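Local coordinates for single-stranded DNA specific exonuclease RecJ (Thermus thermophilus, PDB 2ZXR), which degrades single-stranded DNA exonucleolytically in the 5' to 3' direction, depends on divalent metal ions such as magnesium or manganese, and has no detectable activity on single-stranded RNA, at residues Val190-Leu193 against Leu194-Leu198; Phe636-Glu639 against Arg640-Pro643. All coordinates share one frame; numbering follows the deposited sequence.

Interaction 1 of 2, residues Val190-Leu193 against Leu194-Leu198; sequences VAFL and LLWAL
Phe192 and Trp196, one helical turn apart, meet obliquely, CE2 of Phe192 lying 3.5 Å from CE3 of Trp196, with CZ3 of the indole a little farther off. The planes stand at 79° and the phenyl and six-membered ring centroids are 5.7 Å apart. The i to i+4 spacing puts both on one flank of the helix, and with CG anti to the backbone N in each (chi1 177° for Phe192, -169° for Trp196) the rings leave it in the same direction. Leu193 adds a looser touch, its CD2 4.5 Å from Trp196 CE3. Beneath the side chains runs the backbone ladder of i to i+4 bonds; Trp196 N donates to Phe192 O at 3.0 Å, and Ala197 N to Leu193 O at 2.7 Å. Farther out, Trp228 and Leu232 of helix 227-239 pack on Phe192, while NE1 of Trp196 makes a weak hydrogen bond to Glu200. Leu194 and Leu195 pack on helix 83-98, and Leu194 also meets helix 60-70. Val190 comes within about 5 Å of the metal ligand His160, side chain to side chain. The whole is a buried alpha-helix of the DHH domain, packed among neighbouring helices beside the metal site.

Interaction 2 of 2, residues Phe636-Glu639 against Arg640-Pro643; sequences FAYE and RRHP
Arg640 and Arg641 bring their guanidinium groups over the rings of Phe636 and Tyr638. Arg640 crosses Phe636 obliquely, with the guanidinium and phenyl planes 31° apart; NH1 sits over one face of the ring, 3.2 Å from Phe636 CE1. Bends at chi2 and chi3 fold its chain back there. Arg641 instead runs alongside Tyr638, pointing the same way, its guanidinium steep on the phenol (planes 76° apart): NH2 reaches the face 3.4 Å from Tyr638 CE1, and CZ lies 4.7 Å from the ring centroid, a cation-pi contact. The phenol OH is hydrogen-bonded to Leu605 N, and Arg640 also makes a cation-pi contact with Phe465. Glu639 carries its carboxylate on an extended chain to a salt bridge, OE1 to Arg612 NH2. Two backbone hydrogen bonds reach back into the last helical turn: His642 N to Ala637 O at 2.9 Å, nearly straight, and Arg641 N to Tyr638 O at 2.9 Å, from above the carbonyl plane. His642 then caps the next helix, ND1 accepting from Leu645 N, while NE2 bonds to Leu533 O. With Arg641 at positive phi, this is a Schellman motif leading into a histidine N-cap, a helix-to-helix turn in the RecJ C-terminal domain.

From the N terminus, the chain first reaches interaction 1 in the middle of helix 187-201, where the contact spans one continuous run of helix and closes no loop. More than four hundred residues later comes interaction 2, at the end of helix 624-639, where the chain turns sharply into helix 643-655. The two are in series, neither nested nor crossed, and do not touch: their centres are 54 Å apart, on opposite sides of the chain's centre. Interaction 1 belongs to the DHH region, among helices 60-70, 83-98 and 227-239; interaction 2 joins the last two helices of the C-terminal domain beside strand 541-543, away from the annotated metal sites.

Interaction 1 of 2, residues Val190-Leu193 against Leu194-Leu198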
loop_
_atom_site.group_PDB
_atom_site.type_symbol
_atom_site.label_atom_id
_atom_site.label_comp_id
_atom_site.label_asym_id
_atom_site.label_seq_id
_atom_site.Cartn_x
_atom_site.Cartn_y
_atom_site.Cartn_z
ATOM N N VAL A 190 -18.231 -6.331 -10.102
ATOM C CA VAL A 190 -18.850 -6.924 -11.283
ATOM C C VAL A 190 -20.379 -7.070 -11.065
ATOM O O VAL A 190 -21.149 -6.818 -11.988
ATOM C CB VAL A 190 -18.178 -8.292 -11.632
ATOM C CG1 VAL A 190 -18.928 -8.968 -12.802
ATOM C CG2 VAL A 190 -16.699 -8.063 -12.040
ATOM N N ALA A 191 -20.812 -7.446 -9.860
ATOM C CA ALA A 191 -22.254 -7.516 -9.573
ATOM C C ALA A 191 -22.867 -6.113 -9.829
ATOM O O ALA A 191 -23.964 -5.967 -10.380
ATOM C CB ALA A 191 -22.486 -7.893 -8.128
ATOM N N PHE A 192 -22.141 -5.087 -9.399
ATOM C CA PHE A 192 -22.569 -3.701 -9.573
ATOM C C PHE A 192 -22.619 -3.364 -11.078
ATOM O O PHE A 192 -23.569 -2.778 -11.552
ATOM C CB PHE A 192 -21.564 -2.796 -8.843
ATOM C CG PHE A 192 -21.822 -1.339 -8.997
ATOM C CD1 PHE A 192 -22.785 -0.712 -8.238
ATOM C CD2 PHE A 192 -21.066 -0.576 -9.886
ATOM C CE1 PHE A 192 -22.999 0.656 -8.349
ATOM C CE2 PHE A 192 -21.281 0.799 -10.003
ATOM C CZ PHE A 192 -22.244 1.404 -9.232
ATOM N N LEU A 193 -21.590 -3.742 -11.825
ATOM C CA LEU A 193 -21.558 -3.462 -13.259
ATOM C C LEU A 193 -22.728 -4.141 -13.961
ATOM O O LEU A 193 -23.358 -3.545 -14.839
ATOM C CB LEU A 193 -20.231 -3.926 -13.864
ATOM C CG LEU A 193 -19.060 -3.032 -13.437
ATOM C CD1 LEU A 193 -17.722 -3.704 -13.743
ATOM C CD2 LEU A 193 -19.194 -1.678 -14.138
ATOM N N LEU A 194 -23.018 -5.380 -13.554
ATOM C CA LEU A 194 -24.116 -6.159 -14.109
ATOM C C LEU A 194 -25.449 -5.477 -13.836
ATOM O O LEU A 194 -26.286 -5.365 -14.741
ATOM C CB LEU A 194 -24.134 -7.571 -13.510
ATOM C CG LEU A 194 -25.212 -8.540 -14.028
ATOM C CD1 LEU A 194 -25.060 -8.710 -15.546
ATOM C CD2 LEU A 194 -25.080 -9.918 -13.327
ATOM N N LEU A 195 -25.680 -5.040 -12.595
ATOM C CA LEU A 195 -26.935 -4.355 -12.299
ATOM C C LEU A 195 -27.018 -3.092 -13.186
ATOM O O LEU A 195 -28.082 -2.736 -13.697
ATOM C CB LEU A 195 -27.005 -3.950 -10.815
ATOM C CG LEU A 195 -28.246 -3.138 -10.398
ATOM C CD1 LEU A 195 -29.500 -3.950 -10.666
ATOM C CD2 LEU A 195 -28.147 -2.746 -8.930
ATOM N N TRP A 196 -25.877 -2.428 -13.370
ATOM C CA TRP A 196 -25.801 -1.200 -14.167
ATOM C C TRP A 196 -26.121 -1.488 -15.652
ATOM O O TRP A 196 -26.856 -0.731 -16.309
ATOM C CB TRP A 196 -24.401 -0.599 -14.024
ATOM C CG TRP A 196 -24.209 0.797 -14.567
ATOM C CD1 TRP A 196 -24.962 1.434 -15.513
ATOM C CD2 TRP A 196 -23.152 1.701 -14.224
ATOM N NE1 TRP A 196 -24.433 2.677 -15.778
ATOM C CE2 TRP A 196 -23.323 2.863 -15.000
ATOM C CE3 TRP A 196 -22.071 1.635 -13.334
ATOM C CZ2 TRP A 196 -22.455 3.958 -14.919
ATOM C CZ3 TRP A 196 -21.202 2.734 -13.253
ATOM C CH2 TRP A 196 -21.407 3.877 -14.045
ATOM N N ALA A 197 -25.556 -2.573 -16.172
ATOM C CA ALA A 197 -25.807 -2.976 -17.551
ATOM C C ALA A 197 -27.312 -3.206 -17.737
ATOM O O ALA A 197 -27.882 -2.810 -18.746
ATOM C CB ALA A 197 -25.022 -4.250 -17.876
ATOM N N LEU A 198 -27.954 -3.842 -16.761
ATOM C CA LEU A 198 -29.392 -4.086 -16.829
ATOM C C LEU A 198 -30.178 -2.755 -16.820
ATOM O O LEU A 198 -31.158 -2.598 -17.547
ATOM C CB LEU A 198 -29.844 -4.964 -15.651
ATOM C CG LEU A 198 -31.362 -5.204 -15.534
ATOM C CD1 LEU A 198 -31.883 -5.937 -16.778
ATOM C CD2 LEU A 198 -31.668 -6.006 -14.280
#

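Interaction 2 of 2, residues Phe636-Glu639 against Arg640-Pro643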
loop_
_atom_site.group_PDB
_atom_site.type_symbol
_atom_site.label_atom_id
_atom_site.label_comp_id
_atom_site.label_asym_id
_atom_site.label_seq_id
_atom_site.Cartn_x
_atom_site.Cartn_y
_atom_site.Cartn_z
ATOM N N PHE A 636 21.942 15.804 1.697
ATOM C CA PHE A 636 21.740 14.516 2.367
ATOM C C PHE A 636 22.649 13.453 1.771
ATOM O O PHE A 636 23.341 12.763 2.507
ATOM C CB PHE A 636 20.279 14.036 2.261
ATOM C CG PHE A 636 20.062 12.635 2.783
ATOM C CD1 PHE A 636 20.012 12.380 4.158
ATOM C CD2 PHE A 636 19.984 11.554 1.897
ATOM C CE1 PHE A 636 19.897 11.069 4.644
ATOM C CE2 PHE A 636 19.866 10.240 2.368
ATOM C CZ PHE A 636 19.823 9.995 3.748
ATOM N N ALA A 637 22.635 13.315 0.439
ATOM C CA ALA A 637 23.477 12.317 -0.218
ATOM C C ALA A 637 24.957 12.623 -0.017
ATOM O O ALA A 637 25.775 11.702 0.047
ATOM C CB ALA A 637 23.163 12.226 -1.724
ATOM N N TYR A 638 25.301 13.903 0.066
ATOM C CA TYR A 638 26.701 14.277 0.291
ATOM C C TYR A 638 27.141 13.780 1.667
ATOM O O TYR A 638 28.114 13.029 1.774
ATOM C CB TYR A 638 26.886 15.797 0.197
ATOM C CG TYR A 638 28.309 16.242 0.448
ATOM C CD1 TYR A 638 28.651 16.915 1.621
ATOM C CD2 TYR A 638 29.316 15.993 -0.493
ATOM C CE1 TYR A 638 29.960 17.341 1.857
ATOM C CE2 TYR A 638 30.622 16.406 -0.271
ATOM C CZ TYR A 638 30.945 17.086 0.911
ATOM O OH TYR A 638 32.247 17.519 1.135
ATOM N N GLU A 639 26.414 14.183 2.712
ATOM C CA GLU A 639 26.724 13.769 4.083
ATOM C C GLU A 639 26.747 12.240 4.253
ATOM O O GLU A 639 27.563 11.694 4.995
ATOM C CB GLU A 639 25.715 14.388 5.076
ATOM C CG GLU A 639 25.656 15.934 5.017
ATOM C CD GLU A 639 24.642 16.581 5.993
ATOM O OE1 GLU A 639 24.466 17.829 5.914
ATOM O OE2 GLU A 639 24.033 15.855 6.830
ATOM N N ARG A 640 25.868 11.540 3.549
ATOM C CA ARG A 640 25.823 10.083 3.655
ATOM C C ARG A 640 26.805 9.397 2.697
ATOM O O ARG A 640 26.864 8.171 2.645
ATOM C CB ARG A 640 24.398 9.586 3.348
ATOM C CG ARG A 640 24.060 8.208 3.875
ATOM C CD ARG A 640 23.170 8.281 5.121
ATOM N NE ARG A 640 23.716 9.142 6.177
ATOM C CZ ARG A 640 23.664 10.479 6.184
ATOM N NH1 ARG A 640 23.082 11.141 5.187
ATOM N NH2 ARG A 640 24.209 11.165 7.190
ATOM N N ARG A 641 27.559 10.175 1.927
ATOM C CA ARG A 641 28.499 9.591 0.963
ATOM C C ARG A 641 27.770 8.591 0.073
ATOM O O ARG A 641 28.237 7.485 -0.141
ATOM C CB ARG A 641 29.648 8.867 1.682
ATOM C CG ARG A 641 30.882 9.713 1.948
ATOM C CD ARG A 641 30.674 10.650 3.097
ATOM N NE ARG A 641 30.738 12.049 2.685
ATOM C CZ ARG A 641 30.707 13.071 3.538
ATOM N NH1 ARG A 641 30.613 12.836 4.846
ATOM N NH2 ARG A 641 30.762 14.318 3.088
ATOM N N HIS A 642 26.605 8.965 -0.435
ATOM C CA HIS A 642 25.864 8.051 -1.286
ATOM C C HIS A 642 26.028 8.461 -2.747
ATOM O O HIS A 642 25.318 9.338 -3.240
ATOM C CB HIS A 642 24.383 8.031 -0.872
ATOM C CG HIS A 642 23.624 6.882 -1.447
ATOM N ND1 HIS A 642 23.356 6.775 -2.791
ATOM C CD2 HIS A 642 23.140 5.753 -0.873
ATOM C CE1 HIS A 642 22.741 5.630 -3.028
ATOM N NE2 HIS A 642 22.600 4.989 -1.881
ATOM N N PRO A 643 26.961 7.806 -3.467
ATOM C CA PRO A 643 27.233 8.109 -4.871
ATOM C C PRO A 643 26.052 8.118 -5.827
ATOM O O PRO A 643 25.936 9.023 -6.645
ATOM C CB PRO A 643 28.304 7.071 -5.251
ATOM C CG PRO A 643 29.030 6.852 -3.948
ATOM C CD PRO A 643 27.872 6.753 -2.981
#